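Transcriptional regulator, TetR family (Legionella pneumophila subsp. pneumophila str. Philadelphia 1, PDB 3ON4) probably binds DNA through an N-terminal helix-turn-helix domain and regulates transcription, as other members of the TetR family do. Local coordinates at residues E55-I69 against P120-I134. Sequence-based numbering, arbitrary orientation.
Sequences EDLGVAVISWHTDKI and PVSIQNQAKKFFELI
I123 reaches from helix 121-134 into a hole formed by E55, G58, V59 and I62 on helix 55-69, knob-into-hole fashion, its CD1 lying 3.9 Å from CA of G58. G58, with no side chain, lets this methyl lie directly against its backbone. I62 crosses I123 at about a right angle and presses CD1 tightly against CG2 of I123, at 3.3 Å. At the N-terminal end, E55 extends past the ring of P120 in the opposite direction, and its OE2 accepts a 2.7 Å hydrogen bond from OG of S122. The hydroxyl, set between the backbone N and carbonyl carbon of S122, meets the anti side of the carboxylate, 27° out of its plane. A water links the same OE2 to the S122 amide at the helix start. Farther along, F130 turns its ring edge to T66 OG1 and sets CE1 3.6 Å from CD2 of H65, near the imidazole plane; the two rings are inclined at 38°. H65 is held through ND1 by E20 of helix 11-26. T66 OG1 donates to O of I62, and a second water joins it to O of Q126. The nearly parallel helices, axes 8° apart, thus pack the helix after the predicted helix-turn-helix against the C-terminal domain, consistent with the TetR fold, through apolar contacts interleaved with water-joined T66 and Q126 and closed N-terminally by the E55–S122 bond.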
# COMPACT_ATOMS: atom_id res chain seq x y z
N GLU A 55 -11.01 7.93 16.77
CA GLU A 55 -9.56 7.91 17.02
C GLU A 55 -9.18 6.92 18.12
O GLU A 55 -8.20 6.17 17.97
CB GLU A 55 -9.06 9.31 17.40
CG GLU A 55 -7.60 9.41 17.85
CD GLU A 55 -7.15 10.85 18.14
OE1 GLU A 55 -7.88 11.83 17.82
OE2 GLU A 55 -6.06 11.01 18.71
N ASP A 56 -9.94 6.93 19.21
CA ASP A 56 -9.69 6.00 20.32
C ASP A 56 -9.73 4.54 19.88
O ASP A 56 -8.92 3.73 20.33
CB ASP A 56 -10.69 6.22 21.45
CG ASP A 56 -10.53 7.58 22.11
OD1 ASP A 56 -9.42 7.93 22.50
OD2 ASP A 56 -11.54 8.29 22.25
N LEU A 57 -10.68 4.22 18.99
CA LEU A 57 -10.81 2.87 18.48
C LEU A 57 -9.63 2.57 17.56
O LEU A 57 -9.02 1.50 17.68
CB LEU A 57 -12.14 2.67 17.76
CG LEU A 57 -12.35 1.32 17.06
CD1 LEU A 57 -12.23 0.18 18.08
CD2 LEU A 57 -13.73 1.29 16.36
N GLY A 58 -9.29 3.50 16.67
CA GLY A 58 -8.15 3.31 15.79
C GLY A 58 -6.86 2.97 16.56
O GLY A 58 -6.16 2.02 16.22
N VAL A 59 -6.55 3.75 17.59
CA VAL A 59 -5.36 3.54 18.41
C VAL A 59 -5.38 2.14 19.05
O VAL A 59 -4.39 1.40 19.03
CB VAL A 59 -5.25 4.62 19.50
CG1 VAL A 59 -4.25 4.24 20.62
CG2 VAL A 59 -4.88 5.97 18.88
N ALA A 60 -6.52 1.80 19.62
CA ALA A 60 -6.69 0.54 20.32
C ALA A 60 -6.60 -0.68 19.36
O ALA A 60 -5.98 -1.69 19.70
CB ALA A 60 -8.03 0.54 21.12
N VAL A 61 -7.17 -0.57 18.16
CA VAL A 61 -7.11 -1.64 17.16
C VAL A 61 -5.65 -1.89 16.75
O VAL A 61 -5.19 -3.03 16.72
CB VAL A 61 -7.95 -1.31 15.90
CG1 VAL A 61 -7.64 -2.31 14.76
CG2 VAL A 61 -9.44 -1.32 16.25
N ILE A 62 -4.90 -0.83 16.46
CA ILE A 62 -3.52 -1.03 15.99
C ILE A 62 -2.68 -1.58 17.13
O ILE A 62 -1.88 -2.48 16.93
CB ILE A 62 -2.85 0.22 15.43
CG1 ILE A 62 -3.64 0.81 14.29
CG2 ILE A 62 -1.42 -0.14 14.92
CD1 ILE A 62 -3.30 2.30 14.00
N SER A 63 -2.88 -1.06 18.34
CA SER A 63 -2.12 -1.52 19.49
C SER A 63 -2.35 -3.03 19.77
O SER A 63 -1.38 -3.79 19.98
CB SER A 63 -2.46 -0.67 20.73
OG SER A 63 -1.71 -1.07 21.86
N TRP A 64 -3.62 -3.46 19.75
CA TRP A 64 -3.98 -4.86 19.89
C TRP A 64 -3.36 -5.74 18.80
O TRP A 64 -2.76 -6.80 19.08
CB TRP A 64 -5.49 -4.95 19.80
CG TRP A 64 -6.07 -6.29 19.95
CD1 TRP A 64 -5.80 -7.21 20.93
CD2 TRP A 64 -7.08 -6.87 19.12
NE1 TRP A 64 -6.57 -8.34 20.74
CE2 TRP A 64 -7.37 -8.15 19.64
CE3 TRP A 64 -7.77 -6.44 17.97
CZ2 TRP A 64 -8.32 -9.00 19.05
CZ3 TRP A 64 -8.70 -7.28 17.39
CH2 TRP A 64 -8.97 -8.55 17.93
N HIS A 65 -3.49 -5.29 17.56
CA HIS A 65 -2.98 -6.04 16.42
C HIS A 65 -1.47 -6.20 16.52
O HIS A 65 -0.95 -7.28 16.23
CB HIS A 65 -3.32 -5.32 15.11
CG HIS A 65 -2.97 -6.09 13.87
ND1 HIS A 65 -3.80 -7.05 13.33
CD2 HIS A 65 -1.92 -5.98 13.01
CE1 HIS A 65 -3.26 -7.52 12.21
NE2 HIS A 65 -2.13 -6.88 11.99
N THR A 66 -0.77 -5.13 16.89
CA THR A 66 0.69 -5.19 17.06
C THR A 66 1.11 -6.19 18.15
O THR A 66 2.07 -6.94 17.97
CB THR A 66 1.28 -3.81 17.37
OG1 THR A 66 0.91 -2.88 16.33
CG2 THR A 66 2.83 -3.88 17.47
N ASP A 67 0.37 -6.20 19.25
CA ASP A 67 0.62 -7.15 20.32
C ASP A 67 0.44 -8.60 19.84
O ASP A 67 1.21 -9.47 20.22
CB ASP A 67 -0.32 -6.89 21.50
CG ASP A 67 0.10 -5.70 22.34
OD1 ASP A 67 1.23 -5.18 22.18
OD2 ASP A 67 -0.72 -5.28 23.19
N LYS A 68 -0.60 -8.84 19.05
CA LYS A 68 -0.86 -10.15 18.48
C LYS A 68 0.26 -10.60 17.54
O LYS A 68 0.75 -11.73 17.65
CB LYS A 68 -2.18 -10.20 17.73
CG LYS A 68 -3.40 -10.15 18.64
CD LYS A 68 -4.67 -10.57 17.92
CE LYS A 68 -5.17 -9.53 16.93
NZ LYS A 68 -6.43 -10.00 16.27
N ILE A 69 0.68 -9.70 16.65
CA ILE A 69 1.78 -9.98 15.74
C ILE A 69 3.10 -10.21 16.49
O ILE A 69 3.87 -11.10 16.12
CB ILE A 69 1.99 -8.86 14.72
CG1 ILE A 69 0.77 -8.73 13.82
CG2 ILE A 69 3.18 -9.16 13.84
CD1 ILE A 69 0.63 -9.85 12.81
N PRO A 120 -5.21 11.01 12.71
CA PRO A 120 -4.70 11.70 13.88
C PRO A 120 -3.29 11.21 14.23
O PRO A 120 -2.95 10.06 13.95
CB PRO A 120 -5.71 11.32 14.97
CG PRO A 120 -6.96 11.02 14.22
CD PRO A 120 -6.52 10.38 12.97
N VAL A 121 -2.51 12.07 14.85
CA VAL A 121 -1.12 11.74 15.17
C VAL A 121 -1.00 10.49 16.08
O VAL A 121 -0.09 9.67 15.92
CB VAL A 121 -0.40 12.93 15.82
CG1 VAL A 121 0.96 12.51 16.38
CG2 VAL A 121 -0.27 14.08 14.80
N SER A 122 -1.94 10.33 17.01
CA SER A 122 -1.91 9.14 17.87
C SER A 122 -1.92 7.85 17.04
O SER A 122 -1.20 6.88 17.34
CB SER A 122 -3.09 9.14 18.84
OG SER A 122 -4.31 9.09 18.12
N ILE A 123 -2.69 7.82 15.97
CA ILE A 123 -2.79 6.62 15.16
C ILE A 123 -1.54 6.47 14.29
O ILE A 123 -1.00 5.36 14.13
CB ILE A 123 -4.08 6.62 14.32
CG1 ILE A 123 -5.31 6.64 15.26
CG2 ILE A 123 -4.15 5.42 13.42
CD1 ILE A 123 -6.65 6.69 14.49
N GLN A 124 -1.10 7.58 13.71
CA GLN A 124 0.16 7.61 12.97
C GLN A 124 1.30 6.98 13.78
O GLN A 124 2.03 6.12 13.27
CB GLN A 124 0.55 9.06 12.63
CG GLN A 124 -0.31 9.70 11.57
CD GLN A 124 0.17 11.10 11.21
OE1 GLN A 124 0.88 11.73 11.99
NE2 GLN A 124 -0.24 11.58 10.07
N ASN A 125 1.45 7.41 15.03
CA ASN A 125 2.50 6.91 15.90
C ASN A 125 2.36 5.39 16.20
O ASN A 125 3.35 4.65 16.23
CB ASN A 125 2.62 7.77 17.18
CG ASN A 125 3.19 9.17 16.88
OD1 ASN A 125 3.52 9.49 15.74
ND2 ASN A 125 3.30 10.00 17.90
N GLN A 126 1.13 4.90 16.34
CA GLN A 126 0.95 3.46 16.54
C GLN A 126 1.28 2.68 15.28
O GLN A 126 1.88 1.59 15.34
CB GLN A 126 -0.48 3.13 16.97
CG GLN A 126 -0.87 3.67 18.30
CD GLN A 126 -0.17 3.01 19.47
OE1 GLN A 126 0.25 1.84 19.41
NE2 GLN A 126 -0.02 3.76 20.55
N ALA A 127 0.89 3.21 14.13
CA ALA A 127 1.25 2.58 12.85
C ALA A 127 2.76 2.50 12.65
O ALA A 127 3.28 1.45 12.21
CB ALA A 127 0.58 3.34 11.66
N LYS A 128 3.49 3.56 12.99
CA LYS A 128 4.95 3.53 12.89
C LYS A 128 5.55 2.47 13.82
O LYS A 128 6.51 1.78 13.45
CB LYS A 128 5.56 4.92 13.16
CG LYS A 128 5.31 5.87 12.02
CD LYS A 128 6.10 7.16 12.12
CE LYS A 128 5.44 8.17 13.03
NZ LYS A 128 6.34 9.34 13.31
N LYS A 129 4.96 2.33 15.01
CA LYS A 129 5.39 1.33 15.98
C LYS A 129 5.27 -0.08 15.44
O LYS A 129 6.15 -0.91 15.65
CB LYS A 129 4.60 1.44 17.27
CG LYS A 129 5.07 2.50 18.21
CD LYS A 129 4.40 2.31 19.58
CE LYS A 129 5.05 1.17 20.38
NZ LYS A 129 4.45 0.98 21.74
N PHE A 130 4.18 -0.34 14.70
CA PHE A 130 3.94 -1.64 14.04
C PHE A 130 5.07 -1.99 13.06
O PHE A 130 5.66 -3.08 13.14
CB PHE A 130 2.59 -1.62 13.32
CG PHE A 130 2.29 -2.85 12.48
CD1 PHE A 130 1.75 -3.98 13.05
CD2 PHE A 130 2.54 -2.86 11.11
CE1 PHE A 130 1.45 -5.10 12.29
CE2 PHE A 130 2.26 -3.99 10.33
CZ PHE A 130 1.70 -5.10 10.92
N PHE A 131 5.39 -1.06 12.17
CA PHE A 131 6.46 -1.31 11.21
C PHE A 131 7.84 -1.42 11.86
O PHE A 131 8.64 -2.28 11.48
CB PHE A 131 6.42 -0.30 10.07
CG PHE A 131 5.28 -0.57 9.12
CD1 PHE A 131 5.29 -1.72 8.34
CD2 PHE A 131 4.17 0.26 9.08
CE1 PHE A 131 4.22 -2.02 7.51
CE2 PHE A 131 3.11 -0.03 8.25
CZ PHE A 131 3.13 -1.17 7.47
N GLU A 132 8.11 -0.57 12.84
CA GLU A 132 9.36 -0.62 13.59
C GLU A 132 9.55 -2.00 14.24
O GLU A 132 10.64 -2.54 14.20
CB GLU A 132 9.41 0.51 14.64
CG GLU A 132 9.67 1.86 13.96
CD GLU A 132 9.32 3.06 14.82
OE1 GLU A 132 9.10 2.90 16.05
OE2 GLU A 132 9.28 4.18 14.24
N LEU A 133 8.48 -2.57 14.78
CA LEU A 133 8.54 -3.89 15.40
C LEU A 133 8.86 -4.98 14.37
O LEU A 133 9.70 -5.83 14.61
CB LEU A 133 7.24 -4.23 16.09
CG LEU A 133 7.25 -5.52 16.91
CD1 LEU A 133 6.54 -5.32 18.26
CD2 LEU A 133 6.62 -6.62 16.10
N ILE A 134 8.20 -4.91 13.21
CA ILE A 134 8.39 -5.89 12.15
C ILE A 134 9.80 -5.82 11.60
O ILE A 134 10.47 -6.84 11.46
CB ILE A 134 7.38 -5.72 10.99
CG1 ILE A 134 5.93 -6.00 11.43
CG2 ILE A 134 7.77 -6.60 9.77
CD1 ILE A 134 5.65 -7.39 11.86
O HOH W 1 -3.79 12.36 17.90
O HOH W 2 1.65 -0.36 17.45